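Local structure of flavin prenyltransferase PAD1, mitochondrial (Aspergillus niger, 6QLG) at residues C125-L130 with A160-L165; R154-V159 with A179-F184. The protein probably catalyses the metal-independent transfer of a dimethylallyl group to the flavin N5 and C6 atoms of FMN, making the prenylated cofactor used by ferulic acid decarboxylase. One frame throughout, in Å; residues are numbered along the deposited sequence.

Contact 1 of 2, residues C125-L130 with A160-L165; sequences CSMKTL and ARETPL. With FMN (flavin mononucleotide), chain M; DMA (dimethylallyl diphosphate), chain J.
Met127 and Glu162 meet because CG of Met127 stands anti to its carbonyl carbon (chi1 -63°) on a chain bent twice more, while Glu162 holds CG anti to its backbone N (chi1 -178°). SD of Met127 thereby lies 3.5 Å from Glu162 CB, and CE is 3.7 Å from Ala160 CB. Next to it the backbones form one parallel bridge, Cys125 with Ala160, and Arg161 N donates to Cys125 O (3.0 Å, 161°). Past these outgoing strand ends the two segments part to form much of the FMN pocket, reading the pyrimidine edge from both sides of the split. Met127 N donates to FMN O2 (2.8 Å), Arg161 O accepts from FMN N3 (2.9 Å), and Arg161 NH2 reaches FMN O4 (3.1 Å). At the phosphate, the N-cap Ser126 OG accepts from Thr129 N and donates to FMN O3P. Thr129 OG1 shares that oxygen at 2.7 Å, and Lys128 NZ donates to FMN O1P at 2.8 Å. Arg161 NH1 adds a weak bond to dimethylallyl diphosphate O3B, but is held mainly by carbonyls of Pro188 and Val187 of a second subunit; Lys151 and Arg144 of a third grip the Glu162 carboxylate. Helix 127-135 thus begins where strand 119-125 ends, beside the outgoing end of strand 155-160, and helix 167-178 packs His169 on Met127 and Met173 on Ala160.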
loop_
_atom_site.group_PDB
_atom_site.type_symbol
_atom_site.label_atom_id
_atom_site.label_comp_id
_atom_site.label_asym_id
_atom_site.label_seq_id
_atom_site.Cartn_x
_atom_site.Cartn_y
_atom_site.Cartn_z
ATOM N N CYS B 125 12.297 19.398 18.748
ATOM C CA CYS B 125 11.209 18.430 18.792
ATOM C C CYS B 125 11.783 17.038 19.017
ATOM O O CYS B 125 12.554 16.538 18.189
ATOM C CB CYS B 125 10.384 18.469 17.506
ATOM S SG CYS B 125 8.953 17.364 17.538
ATOM N N SER B 126 11.403 16.419 20.130
ATOM C CA SER B 126 11.839 15.065 20.425
ATOM C C SER B 126 11.099 14.060 19.545
ATOM O O SER B 126 10.072 14.363 18.930
ATOM C CB SER B 126 11.601 14.734 21.896
ATOM O OG SER B 126 10.210 14.664 22.173
ATOM N N MET B 127 11.641 12.839 19.496
ATOM C CA MET B 127 10.963 11.762 18.786
ATOM C C MET B 127 9.650 11.397 19.462
ATOM O O MET B 127 8.683 11.030 18.784
ATOM C CB MET B 127 11.875 10.537 18.690
ATOM C CG MET B 127 13.150 10.769 17.891
ATOM S SD MET B 127 12.846 11.244 16.174
ATOM C CE MET B 127 13.005 13.037 16.245
ATOM N N LYS B 128 9.597 11.498 20.792
ATOM C CA LYS B 128 8.361 11.221 21.518
ATOM C C LYS B 128 7.247 12.169 21.086
ATOM O O LYS B 128 6.121 11.739 20.810
ATOM C CB LYS B 128 8.614 11.321 23.025
ATOM C CG LYS B 128 7.378 11.124 23.899
ATOM C CD LYS B 128 6.744 12.461 24.271
ATOM C CE LYS B 128 6.158 12.447 25.666
ATOM N NZ LYS B 128 5.527 13.766 25.970
ATOM N N THR B 129 7.540 13.471 21.030
ATOM C CA THR B 129 6.515 14.438 20.648
ATOM C C THR B 129 6.181 14.330 19.163
ATOM O O THR B 129 5.014 14.464 18.772
ATOM C CB THR B 129 6.969 15.852 21.018
ATOM O OG1 THR B 129 6.860 16.022 22.436
ATOM C CG2 THR B 129 6.110 16.904 20.330
ATOM N N LEU B 130 7.187 14.072 18.321
ATOM C CA LEU B 130 6.915 13.755 16.920
ATOM C C LEU B 130 5.953 12.578 16.802
ATOM O O LEU B 130 5.043 12.585 15.964
ATOM C CB LEU B 130 8.223 13.452 16.186
ATOM C CG LEU B 130 8.105 12.633 14.894
ATOM C CD1 LEU B 130 7.442 13.445 13.781
ATOM C CD2 LEU B 130 9.463 12.118 14.442
ATOM N N ALA B 160 12.698 18.346 14.440
ATOM C CA ALA B 160 12.870 17.005 14.988
ATOM C C ALA B 160 14.352 16.653 15.046
ATOM O O ALA B 160 15.016 16.570 14.008
ATOM C CB ALA B 160 12.110 15.986 14.142
ATOM N N ARG B 161 14.866 16.432 16.251
ATOM C CA ARG B 161 16.291 16.208 16.464
ATOM C C ARG B 161 16.503 14.793 16.988
ATOM O O ARG B 161 16.047 14.454 18.086
ATOM C CB ARG B 161 16.863 17.244 17.430
ATOM C CG ARG B 161 18.375 17.294 17.428
ATOM C CD ARG B 161 18.951 16.416 18.522
ATOM N NE ARG B 161 20.377 16.165 18.330
ATOM C CZ ARG B 161 20.978 15.019 18.634
ATOM N NH1 ARG B 161 22.277 14.868 18.421
ATOM N NH2 ARG B 161 20.275 14.016 19.144
ATOM N N GLU B 162 17.218 13.985 16.209
ATOM C CA GLU B 162 17.562 12.612 16.549
ATOM C C GLU B 162 18.535 12.098 15.505
ATOM O O GLU B 162 18.413 12.433 14.322
ATOM C CB GLU B 162 16.326 11.702 16.596
ATOM C CG GLU B 162 16.611 10.244 17.003
ATOM C CD GLU B 162 17.311 10.122 18.350
ATOM O OE1 GLU B 162 18.557 10.225 18.389
ATOM O OE2 GLU B 162 16.615 9.909 19.367
ATOM N N THR B 163 19.501 11.292 15.952
ATOM C CA THR B 163 20.425 10.648 15.036
ATOM C C THR B 163 21.087 9.470 15.725
ATOM O O THR B 163 21.405 9.565 16.920
ATOM C CB THR B 163 21.485 11.625 14.507
ATOM O OG1 THR B 163 22.084 11.070 13.330
ATOM C CG2 THR B 163 22.583 11.885 15.522
ATOM N N PRO B 164 21.257 8.335 15.040
ATOM C CA PRO B 164 20.682 8.109 13.710
ATOM C C PRO B 164 19.176 7.864 13.792
ATOM O O PRO B 164 18.626 7.839 14.894
ATOM C CB PRO B 164 21.426 6.868 13.217
ATOM C CG PRO B 164 21.780 6.137 14.470
ATOM C CD PRO B 164 22.074 7.196 15.490
ATOM N N LEU B 165 18.525 7.697 12.646
ATOM C CA LEU B 165 17.079 7.536 12.591
ATOM C C LEU B 165 16.727 6.083 12.312
ATOM O O LEU B 165 17.363 5.425 11.483
ATOM C CB LEU B 165 16.467 8.434 11.514
ATOM C CG LEU B 165 16.640 9.945 11.681
ATOM C CD1 LEU B 165 16.010 10.676 10.505
ATOM C CD2 LEU B 165 16.041 10.420 12.998
HETATM N N1 FMN M . 14.927 12.495 22.654
HETATM C C2 FMN M . 14.994 12.658 21.285
HETATM O O2 FMN M . 14.128 12.165 20.573
HETATM N N3 FMN M . 16.031 13.371 20.728
HETATM C C4 FMN M . 17.002 13.921 21.547
HETATM O O4 FMN M . 17.940 14.563 21.070
HETATM C C4A FMN M . 16.941 13.761 22.925
HETATM N N5 FMN M . 17.924 14.321 23.721
HETATM C C5A FMN M . 17.877 14.174 25.095
HETATM C C6 FMN M . 18.867 14.740 25.906
HETATM C C7 FMN M . 18.832 14.597 27.291
HETATM C C7M FMN M . 19.907 15.213 28.147
HETATM C C8 FMN M . 17.782 13.878 27.863
HETATM C C8M FMN M . 17.714 13.703 29.356
HETATM C C9 FMN M . 16.797 13.311 27.046
HETATM C C9A FMN M . 16.831 13.454 25.662
HETATM N N10 FMN M . 15.838 12.900 24.854
HETATM C C10 FMN M . 15.895 13.042 23.479
HETATM C "C1'" FMN M . 14.716 12.100 25.457
HETATM C "C2'" FMN M . 13.414 12.860 25.716
HETATM O "O2'" FMN M . 13.624 13.893 26.655
HETATM C "C3'" FMN M . 12.366 11.873 26.232
HETATM O "O3'" FMN M . 12.033 10.972 25.200
HETATM C "C4'" FMN M . 11.097 12.554 26.731
HETATM O "O4'" FMN M . 10.102 11.583 26.971
HETATM C "C5'" FMN M . 10.557 13.550 25.717
HETATM O "O5'" FMN M . 9.487 14.233 26.327
HETATM P P FMN M . 8.870 15.563 25.668
HETATM O O1P FMN M . 7.449 15.733 26.144
HETATM O O2P FMN M . 9.702 16.742 26.108
HETATM O O3P FMN M . 8.860 15.466 24.159
HETATM C C1 DMA J . 20.290 11.429 24.057
HETATM O O1 DMA J . 20.516 10.191 23.453
HETATM C C2 DMA J . 19.734 11.194 25.450
HETATM C C3 DMA J . 20.460 11.534 26.484
HETATM C C4 DMA J . 19.893 11.288 27.873
HETATM C C5 DMA J . 21.838 12.166 26.286
HETATM P PA DMA J . 20.888 10.239 21.859
HETATM O O1A DMA J . 21.260 8.853 21.375
HETATM O O2A DMA J . 19.628 10.712 21.167
HETATM O O3A DMA J . 22.146 11.305 21.685
HETATM P PB DMA J . 23.240 11.283 20.445
HETATM O O1B DMA J . 22.500 11.069 19.142
HETATM O O2B DMA J . 24.265 10.180 20.598
HETATM O O3B DMA J . 23.984 12.599 20.417
#

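Contact 2 of 2, residues R154-V159 with A179-F184; sequences RRLVLV and AGAVIF
Leu158 is paired with Ile183, and Val157 with Val182, in the parallel strand pair of a beta-alpha-beta unit: strand 155-160, helix 167-178, strand 182-183. Three backbone bonds define the register. Leu156 O accepts from Val182 N (2.9 Å). Leu158 spends both its backbone polar atoms on this partner: its N donates to Val182 O at 2.8 Å, almost straight (176°), and its O accepts from Phe184 N at 2.8 Å (172°), a donor tilted well off the carbonyl plane. The alternate residues Arg155, Val157 and Val159 bond through their backbones to strand 119-125 on the other flank, and the backbone of Ile183 to a second subunit. Ahead of the first backbone bond, Leu156 N gives its hydrogen to a water 2.8 Å away; that water's approach to Gly180 O is too short to trust. Gly180, with positive phi, closes helix 167-178 in a Schellman motif. Side chains pack on both faces of the pair. The Leu158 and Ile183 side chains cross at an angle, CD1 to CD1 4.1 Å, while Val157 and Phe184 run side by side, pointing the same way. At the last pair the CA-H of Val159 meets Phe184 O, with CA 3.1 Å from that oxygen.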
loop_
_atom_site.group_PDB
_atom_site.type_symbol
_atom_site.label_atom_id
_atom_site.label_comp_id
_atom_site.label_asym_id
_atom_site.label_seq_id
_atom_site.Cartn_x
_atom_site.Cartn_y
_atom_site.Cartn_z
ATOM N N ARG B 154 -2.947 25.099 9.471
ATOM C CA ARG B 154 -1.966 26.122 9.802
ATOM C C ARG B 154 -0.561 25.532 9.758
ATOM O O ARG B 154 -0.367 24.326 9.934
ATOM C CB ARG B 154 -2.247 26.723 11.181
ATOM C CG ARG B 154 -3.582 27.451 11.267
ATOM C CD ARG B 154 -3.935 27.827 12.697
ATOM N NE ARG B 154 -5.342 28.196 12.826
ATOM C CZ ARG B 154 -5.985 28.310 13.985
ATOM N NH1 ARG B 154 -5.349 28.081 15.127
ATOM N NH2 ARG B 154 -7.267 28.651 14.003
ATOM N N ARG B 155 0.420 26.399 9.516
ATOM C CA ARG B 155 1.800 25.957 9.355
ATOM C C ARG B 155 2.339 25.394 10.666
ATOM O O ARG B 155 2.270 26.046 11.712
ATOM C CB ARG B 155 2.665 27.122 8.864
ATOM C CG ARG B 155 4.170 26.858 8.819
ATOM C CD ARG B 155 4.564 25.745 7.846
ATOM N NE ARG B 155 3.889 25.825 6.552
ATOM C CZ ARG B 155 4.422 26.354 5.454
ATOM N NH1 ARG B 155 5.644 26.867 5.483
ATOM N NH2 ARG B 155 3.729 26.373 4.323
ATOM N N LEU B 156 2.864 24.171 10.609
ATOM C CA LEU B 156 3.424 23.492 11.772
ATOM C C LEU B 156 4.819 23.001 11.416
ATOM O O LEU B 156 4.976 22.182 10.504
ATOM C CB LEU B 156 2.539 22.321 12.215
ATOM C CG LEU B 156 3.121 21.403 13.295
ATOM C CD1 LEU B 156 3.291 22.151 14.615
ATOM C CD2 LEU B 156 2.254 20.166 13.489
ATOM N N VAL B 157 5.824 23.494 12.135
ATOM C CA VAL B 157 7.220 23.150 11.889
ATOM C C VAL B 157 7.737 22.353 13.078
ATOM O O VAL B 157 7.649 22.808 14.225
ATOM C CB VAL B 157 8.080 24.404 11.652
ATOM C CG1 VAL B 157 9.544 24.020 11.490
ATOM C CG2 VAL B 157 7.586 25.163 10.429
ATOM N N LEU B 158 8.274 21.168 12.804
ATOM C CA LEU B 158 8.837 20.295 13.828
ATOM C C LEU B 158 10.345 20.233 13.628
ATOM O O LEU B 158 10.823 19.629 12.661
ATOM C CB LEU B 158 8.222 18.897 13.760
ATOM C CG LEU B 158 6.699 18.783 13.734
ATOM C CD1 LEU B 158 6.283 17.321 13.689
ATOM C CD2 LEU B 158 6.089 19.474 14.937
ATOM N N VAL B 159 11.092 20.855 14.538
ATOM C CA VAL B 159 12.548 20.769 14.513
ATOM C C VAL B 159 12.954 19.446 15.150
ATOM O O VAL B 159 13.484 19.411 16.268
ATOM C CB VAL B 159 13.194 21.977 15.221
ATOM C CG1 VAL B 159 14.706 21.981 15.016
ATOM C CG2 VAL B 159 12.591 23.273 14.692
ATOM N N ALA B 179 0.518 14.725 6.314
ATOM C CA ALA B 179 -0.594 15.343 7.025
ATOM C C ALA B 179 -0.477 16.859 7.113
ATOM O O ALA B 179 -1.422 17.508 7.574
ATOM C CB ALA B 179 -0.715 14.755 8.433
ATOM N N GLY B 180 0.649 17.438 6.701
ATOM C CA GLY B 180 0.798 18.882 6.618
ATOM C C GLY B 180 1.955 19.472 7.401
ATOM O O GLY B 180 2.228 20.673 7.250
ATOM N N ALA B 181 2.656 18.704 8.231
ATOM C CA ALA B 181 3.740 19.271 9.019
ATOM C C ALA B 181 5.015 19.383 8.189
ATOM O O ALA B 181 5.164 18.753 7.138
ATOM C CB ALA B 181 4.003 18.428 10.268
ATOM N N VAL B 182 5.945 20.200 8.678
ATOM C CA VAL B 182 7.245 20.397 8.047
ATOM C C VAL B 182 8.315 19.888 9.002
ATOM O O VAL B 182 8.423 20.367 10.138
ATOM C CB VAL B 182 7.488 21.871 7.688
ATOM C CG1 VAL B 182 8.884 22.049 7.098
ATOM C CG2 VAL B 182 6.419 22.370 6.723
ATOM N N ILE B 183 9.107 18.923 8.544
ATOM C CA ILE B 183 10.213 18.381 9.326
ATOM C C ILE B 183 11.455 19.220 9.046
ATOM O O ILE B 183 11.893 19.331 7.896
ATOM C CB ILE B 183 10.460 16.901 8.993
ATOM C CG1 ILE B 183 9.190 16.077 9.226
ATOM C CG2 ILE B 183 11.622 16.351 9.815
ATOM C CD1 ILE B 183 8.694 16.105 10.661
ATOM N N PHE B 184 12.029 19.809 10.099
ATOM C CA PHE B 184 13.210 20.667 9.997
ATOM C C PHE B 184 14.295 20.112 10.909
ATOM O O PHE B 184 14.436 20.554 12.060
ATOM C CB PHE B 184 12.872 22.116 10.362
ATOM C CG PHE B 184 13.951 23.117 9.998
ATOM C CD1 PHE B 184 15.145 23.172 10.705
ATOM C CD2 PHE B 184 13.759 24.012 8.958
ATOM C CE1 PHE B 184 16.131 24.089 10.371
ATOM C CE2 PHE B 184 14.741 24.935 8.621
ATOM C CZ PHE B 184 15.928 24.970 9.330
HETATM O O HOH W 1 2.416 22.948 8.086
#

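In the fold
Both contacts are buried and share strand 155-160: contact 2 uses most of its length, contact 1 its outgoing end. The strand is the middle one of three here, and Cys125 N lies 2.7 Å from Val159 O, a probable hydrogen bond that carries the ladder of one contact into the other. Leu130, on the helix of contact 1, also packs its CD1 4.0 Å from Leu158 CD1. The chemistry follows position. Within the strand pair at the sheet's edge, contact 2 is backbone bonding and aliphatic packing; past the strand ends, contact 1 turns backbone and polar groups to FMN, with a weaker Arg161 link to dimethylallyl diphosphate. A second subunit touches both, so the binding site and the sheet edge each face an interface.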